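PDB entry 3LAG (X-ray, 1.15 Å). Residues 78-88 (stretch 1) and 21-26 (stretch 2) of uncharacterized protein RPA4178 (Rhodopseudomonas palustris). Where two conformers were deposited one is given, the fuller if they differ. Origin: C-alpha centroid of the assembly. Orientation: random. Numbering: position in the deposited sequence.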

ATOM      1  N   ASP B  78     -21.269   0.445  -1.615  1.00  8.72           N
ATOM      2  CA  ASP B  78     -20.956  -0.512  -2.677  1.00  8.85           C
ATOM      3  C   ASP B  78     -19.952   0.186  -3.575  1.00  9.29           C
ATOM      4  O   ASP B  78     -20.097   1.370  -3.841  1.00 10.24           O
ATOM      5  CB  ASP B  78     -22.218  -0.840  -3.478  1.00  9.13           C
ATOM      6  CG  ASP B  78     -21.993  -1.896  -4.556  1.00  9.10           C
ATOM      7  OD1 ASP B  78     -20.986  -2.636  -4.511  1.00  9.82           O
ATOM      8  OD2 ASP B  78     -22.886  -1.993  -5.424  1.00 10.74           O
ATOM      9  N   VAL B  79     -18.930  -0.525  -4.028  1.00  8.32           N
ATOM     10  CA  VAL B  79     -17.963   0.061  -4.934  1.00  9.53           C
ATOM     11  C   VAL B  79     -18.035  -0.686  -6.258  1.00  8.46           C
ATOM     12  O   VAL B  79     -18.061  -1.916  -6.290  1.00  8.85           O
ATOM     13  CB  VAL B  79     -16.569   0.035  -4.318  1.00 11.95           C
ATOM     14  CG1 VAL B  79     -15.508   0.257  -5.368  1.00 15.39           C
ATOM     15  CG2 VAL B  79     -16.501   1.081  -3.197  1.00 11.40           C
ATOM     16  N   ARG B  80     -18.103   0.073  -7.343  1.00  8.07           N
ATOM     17  CA  ARG B  80     -18.321  -0.503  -8.659  1.00  7.84           C
ATOM     18  C   ARG B  80     -17.375   0.063  -9.688  1.00  7.55           C
ATOM     19  O   ARG B  80     -16.831   1.155  -9.520  1.00  8.75           O
ATOM     20  CB  ARG B  80     -19.745  -0.217  -9.116  1.00  9.00           C
ATOM     21  CG  ARG B  80     -20.780  -0.554  -8.066  1.00 10.44           C
ATOM     22  CD  ARG B  80     -22.180  -0.268  -8.552  1.00 12.38           C
ATOM     23  NE  ARG B  80     -22.609  -1.166  -9.618  1.00 14.24           N
ATOM     24  CZ  ARG B  80     -23.287  -2.297  -9.430  1.00 15.54           C
ATOM     25  NH1 ARG B  80     -23.646  -3.039 -10.469  1.00 17.17           N
ATOM     26  NH2 ARG B  80     -23.607  -2.692  -8.208  1.00 15.63           N
ATOM     27  N   ASN B  81     -17.206  -0.678 -10.775  1.00  7.19           N
ATOM     28  CA  ASN B  81     -16.436  -0.194 -11.898  1.00  7.24           C
ATOM     29  C   ASN B  81     -17.319   0.001 -13.124  1.00  7.31           C
ATOM     30  O   ASN B  81     -17.703  -0.972 -13.786  1.00  8.60           O
ATOM     31  CB  ASN B  81     -15.290  -1.146 -12.204  1.00  7.41           C
ATOM     32  CG  ASN B  81     -14.343  -0.591 -13.236  1.00  6.50           C
ATOM     33  OD1 ASN B  81     -14.540   0.517 -13.753  1.00  6.96           O
ATOM     34  ND2 ASN B  81     -13.296  -1.351 -13.535  1.00  6.59           N
ATOM     35  N   GLU B  82     -17.658   1.260 -13.400  1.00  7.40           N
ATOM     36  CA  GLU B  82     -18.447   1.598 -14.580  1.00  8.78           C
ATOM     37  C   GLU B  82     -17.558   2.164 -15.687  1.00  8.66           C
ATOM     38  O   GLU B  82     -18.054   2.679 -16.691  1.00 10.20           O
ATOM     39  CB  GLU B  82     -19.562   2.587 -14.230  1.00  9.59           C
ATOM     40  CG  GLU B  82     -20.434   2.170 -13.042  1.00 11.93           C
ATOM     41  CD  GLU B  82     -21.237   0.908 -13.280  1.00 15.33           C
ATOM     42  OE1 GLU B  82     -21.337   0.471 -14.445  1.00 17.64           O
ATOM     43  OE2 GLU B  82     -21.778   0.349 -12.298  1.00 17.99           O
ATOM     44  N   SER B  83     -16.246   2.064 -15.491  1.00  7.96           N
ATOM     45  CA  SER B  83     -15.278   2.533 -16.469  1.00  8.19           C
ATOM     46  C   SER B  83     -14.873   1.390 -17.391  1.00  8.10           C
ATOM     47  O   SER B  83     -15.342   0.252 -17.243  1.00  8.66           O
ATOM     48  CB  SER B  83     -14.039   3.109 -15.770  1.00  9.10           C
ATOM     49  OG  SER B  83     -13.100   2.101 -15.400  1.00  8.24           O
ATOM     50  N   THR B  84     -13.999   1.686 -18.346  1.00  7.78           N
ATOM     51  CA  THR B  84     -13.540   0.677 -19.294  1.00  8.61           C
ATOM     52  C   THR B  84     -12.249  -0.010 -18.863  1.00  8.24           C
ATOM     53  O   THR B  84     -11.808  -0.953 -19.517  1.00  8.37           O
ATOM     54  CB  THR B  84     -13.318   1.278 -20.695  1.00 10.50           C
ATOM     55  OG1 THR B  84     -12.157   2.120 -20.673  1.00 10.33           O
ATOM     56  CG2 THR B  84     -14.527   2.092 -21.116  1.00 12.22           C
ATOM     57  N   ALA B  85     -11.658   0.463 -17.766  1.00  8.60           N
ATOM     58  CA  ALA B  85     -10.357  -0.016 -17.295  1.00  9.79           C
ATOM     59  C   ALA B  85     -10.488  -0.763 -15.973  1.00  9.29           C
ATOM     60  O   ALA B  85     -11.263  -0.371 -15.103  1.00  8.98           O
ATOM     61  CB  ALA B  85      -9.404   1.150 -17.129  1.00  9.98           C
ATOM     62  N   GLU B  86      -9.720  -1.835 -15.819  1.00  8.98           N
ATOM     63  CA  GLU B  86      -9.663  -2.537 -14.549  1.00  8.95           C
ATOM     64  C   GLU B  86      -9.249  -1.563 -13.452  1.00  7.74           C
ATOM     65  O   GLU B  86      -8.341  -0.750 -13.639  1.00  8.06           O
ATOM     66  CB  GLU B  86      -8.659  -3.689 -14.621  1.00 10.14           C
ATOM     67  CG  GLU B  86      -8.662  -4.582 -13.376  1.00 11.20           C
ATOM     68  CD  GLU B  86      -7.553  -5.629 -13.376  1.00 15.15           C
ATOM     69  OE1 GLU B  86      -6.597  -5.487 -14.167  1.00 18.35           O
ATOM     70  OE2 GLU B  86      -7.626  -6.595 -12.578  1.00 15.30           O
ATOM     71  N   ILE B  87      -9.934  -1.634 -12.316  1.00  7.49           N
ATOM     72  CA  ILE B  87      -9.580  -0.851 -11.140  1.00  7.09           C
ATOM     73  C   ILE B  87      -8.826  -1.754 -10.173  1.00  7.20           C
ATOM     74  O   ILE B  87      -9.239  -2.888  -9.946  1.00  7.27           O
ATOM     75  CB  ILE B  87     -10.859  -0.283 -10.475  1.00  7.48           C
ATOM     76  CG1 ILE B  87     -11.419   0.864 -11.327  1.00  7.87           C
ATOM     77  CG2 ILE B  87     -10.578   0.154  -9.043  1.00  8.84           C
ATOM     78  CD1 ILE B  87     -12.771   1.365 -10.850  1.00  8.38           C
ATOM     79  N   VAL B  88      -7.711  -1.269  -9.628  1.00  6.88           N
ATOM     80  CA  VAL B  88      -6.899  -2.065  -8.716  1.00  7.38           C
ATOM     81  C   VAL B  88      -6.428  -1.206  -7.561  1.00  6.53           C
ATOM     82  O   VAL B  88      -5.873  -0.131  -7.751  1.00  6.52           O
ATOM     83  CB  VAL B  88      -5.661  -2.651  -9.412  1.00  9.13           C
ATOM     84  CG1 VAL B  88      -4.940  -3.605  -8.467  1.00 10.30           C
ATOM     85  CG2 VAL B  88      -6.056  -3.362 -10.710  1.00 11.29           C
TER
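Stretch 2 (21-26) EWRLPP

Stretch 2 runs antiparallel to the end of stretch 1, and the register fixes the direction: Val88 CA lies 4.7 Å from Arg23 CA, Ile87 CA 5.0 Å from Leu24 CA, and Glu86 CA 4.7 Å from Pro25 CA, so one chain number rises as the other falls. Residues 21-24 are in strand conformation, with phi between -88° and -125° and psi between 106° and 130°; Pro25 and Pro26, at phi -63° and -54°, leave the strand but remain extended, with psi 160° and 135°. The two stretches bury 563 Å² between them, counted on both sides.

Leu24 has the largest covered area in stretch 2, 113 Å². Its backbone makes the hydrogen-bonded pair with Ile87: Leu24 N donates to Ile87 O at 2.8 Å and Ile87 N to Leu24 O at 3.0 Å, with N-H...O angles of 174° and 173°, both nearly linear. Leu24 O also accepts from Asn81 ND2 at 2.8 Å, which ties the earlier part of stretch 1 to the same carbonyl. The side-chain amide of Asn81 is also bonded within stretch 1: ND2 donates to Ala85 O at 2.7 Å and OD1 accepts from Ser83 N at 2.9 Å. The side chain of Leu24, chi1 -87° and chi2 71°, shares a face of the sheet with Ile87, CB to CB 4.1 Å, and its CD2 reaches Val79 CG1 at 3.9 Å.

Pro26, with 79 Å² covered, continues the contact beyond the paired strands. Having no amide hydrogen, it cannot extend the ladder as a donor; instead its ring packs on the 83-85 loop, with CB 3.5 Å from Ser83 O and CG 3.5 Å from Thr84 O. Its CA is 5.3 Å from Asn81 CA.

Arg23, covered over 56 Å², lies on the other face of the sheet with Val88, as the non-hydrogen-bonded pair. The end of its long side chain comes nearer to stretch 1, where NH1 forms a salt bridge with Glu86 OE2 at 2.9 Å, with an N-H...O angle of 157°. The carboxylate oxygen lies near the guanidinium plane, at its edge, while Val88 CG1 covers one face. Within stretch 2, Arg23 NE also bridges to Glu21 OE2 at 2.9 Å, so the guanidinium joins acids from both stretches. Between the backbones, Val88 CA approaches Trp22 O at 3.3 Å and Arg23 CA approaches Ile87 O at 3.4 Å, both as CA-H...O contacts.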

ATOM      1  N   GLU B  21      -5.837  -7.096  -1.715  1.00  7.46           N
ATOM      2  CA  GLU B  21      -5.796  -6.570  -3.070  0.50  8.15           C
ATOM      3  C   GLU B  21      -7.165  -6.727  -3.717  1.00  7.83           C
ATOM      4  O   GLU B  21      -7.697  -7.837  -3.800  1.00  7.99           O
ATOM      5  CB  GLU B  21      -4.751  -7.320  -3.892  0.50  8.89           C
ATOM      6  CG  GLU B  21      -4.660  -6.871  -5.332  0.50 11.90           C
ATOM      7  CD  GLU B  21      -3.637  -7.678  -6.102  0.50 14.74           C
ATOM      8  OE1 GLU B  21      -3.115  -8.665  -5.539  0.50 15.75           O
ATOM      9  OE2 GLU B  21      -3.344  -7.325  -7.261  0.50 14.62           O
ATOM     10  N   TRP B  22      -7.727  -5.608  -4.172  1.00  6.83           N
ATOM     11  CA  TRP B  22      -9.009  -5.599  -4.868  1.00  6.96           C
ATOM     12  C   TRP B  22      -8.798  -5.348  -6.349  1.00  7.11           C
ATOM     13  O   TRP B  22      -8.088  -4.423  -6.734  1.00  7.56           O
ATOM     14  CB  TRP B  22      -9.944  -4.526  -4.287  1.00  7.52           C
ATOM     15  CG  TRP B  22     -10.470  -4.907  -2.941  1.00  7.78           C
ATOM     16  CD1 TRP B  22      -9.958  -4.559  -1.719  1.00  7.93           C
ATOM     17  CD2 TRP B  22     -11.599  -5.744  -2.675  1.00  8.65           C
ATOM     18  NE1 TRP B  22     -10.705  -5.125  -0.709  1.00  9.52           N
ATOM     19  CE2 TRP B  22     -11.724  -5.850  -1.271  1.00  9.45           C
ATOM     20  CE3 TRP B  22     -12.525  -6.408  -3.490  1.00  9.79           C
ATOM     21  CZ2 TRP B  22     -12.729  -6.600  -0.667  1.00 11.23           C
ATOM     22  CZ3 TRP B  22     -13.528  -7.151  -2.885  1.00 12.09           C
ATOM     23  CH2 TRP B  22     -13.623  -7.239  -1.487  1.00 11.74           C
ATOM     24  N   ARG B  23      -9.412  -6.191  -7.172  1.00  7.06           N
ATOM     25  CA  ARG B  23      -9.395  -6.016  -8.619  1.00  8.39           C
ATOM     26  C   ARG B  23     -10.825  -6.002  -9.111  1.00  8.04           C
ATOM     27  O   ARG B  23     -11.574  -6.963  -8.915  1.00  8.76           O
ATOM     28  CB  ARG B  23      -8.612  -7.144  -9.294  1.00 10.27           C
ATOM     29  CG  ARG B  23      -7.131  -7.038  -9.061  1.00 11.22           C
ATOM     30  CD  ARG B  23      -6.357  -8.158  -9.745  1.00 13.72           C
ATOM     31  NE  ARG B  23      -4.924  -7.903  -9.679  1.00 16.37           N
ATOM     32  CZ  ARG B  23      -4.234  -7.242 -10.602  1.00 18.23           C
ATOM     33  NH1 ARG B  23      -4.828  -6.771 -11.690  1.00 16.60           N
ATOM     34  NH2 ARG B  23      -2.933  -7.065 -10.443  1.00 21.97           N
ATOM     35  N   LEU B  24     -11.209  -4.898  -9.739  1.00  7.01           N
ATOM     36  CA  LEU B  24     -12.562  -4.745 -10.254  1.00  7.43           C
ATOM     37  C   LEU B  24     -12.540  -4.646 -11.766  1.00  7.80           C
ATOM     38  O   LEU B  24     -12.162  -3.614 -12.330  1.00  7.28           O
ATOM     39  CB  LEU B  24     -13.247  -3.513  -9.664  1.00  8.23           C
ATOM     40  CG  LEU B  24     -13.966  -3.725  -8.334  1.00 11.03           C
ATOM     41  CD1 LEU B  24     -12.982  -3.933  -7.203  1.00 11.51           C
ATOM     42  CD2 LEU B  24     -14.863  -2.532  -8.058  1.00 13.75           C
ATOM     43  N   PRO B  25     -12.955  -5.727 -12.437  1.00  7.93           N
ATOM     44  CA  PRO B  25     -13.112  -5.666 -13.895  1.00  9.08           C
ATOM     45  C   PRO B  25     -14.186  -4.642 -14.286  1.00  8.03           C
ATOM     46  O   PRO B  25     -15.032  -4.283 -13.478  1.00  6.89           O
ATOM     47  CB  PRO B  25     -13.608  -7.073 -14.242  1.00 10.56           C
ATOM     48  CG  PRO B  25     -13.125  -7.935 -13.133  1.00 11.37           C
ATOM     49  CD  PRO B  25     -13.214  -7.078 -11.908  1.00  9.48           C
ATOM     50  N   PRO B  26     -14.174  -4.181 -15.537  1.00  7.78           N
ATOM     51  CA  PRO B  26     -15.291  -3.348 -16.001  1.00  7.96           C
ATOM     52  C   PRO B  26     -16.623  -4.059 -15.761  1.00  7.44           C
ATOM     53  O   PRO B  26     -16.734  -5.258 -16.018  1.00  7.91           O
ATOM     54  CB  PRO B  26     -15.014  -3.189 -17.498  1.00  9.33           C
ATOM     55  CG  PRO B  26     -13.501  -3.309 -17.588  1.00 10.34           C
ATOM     56  CD  PRO B  26     -13.128  -4.341 -16.560  1.00  9.25           C
TER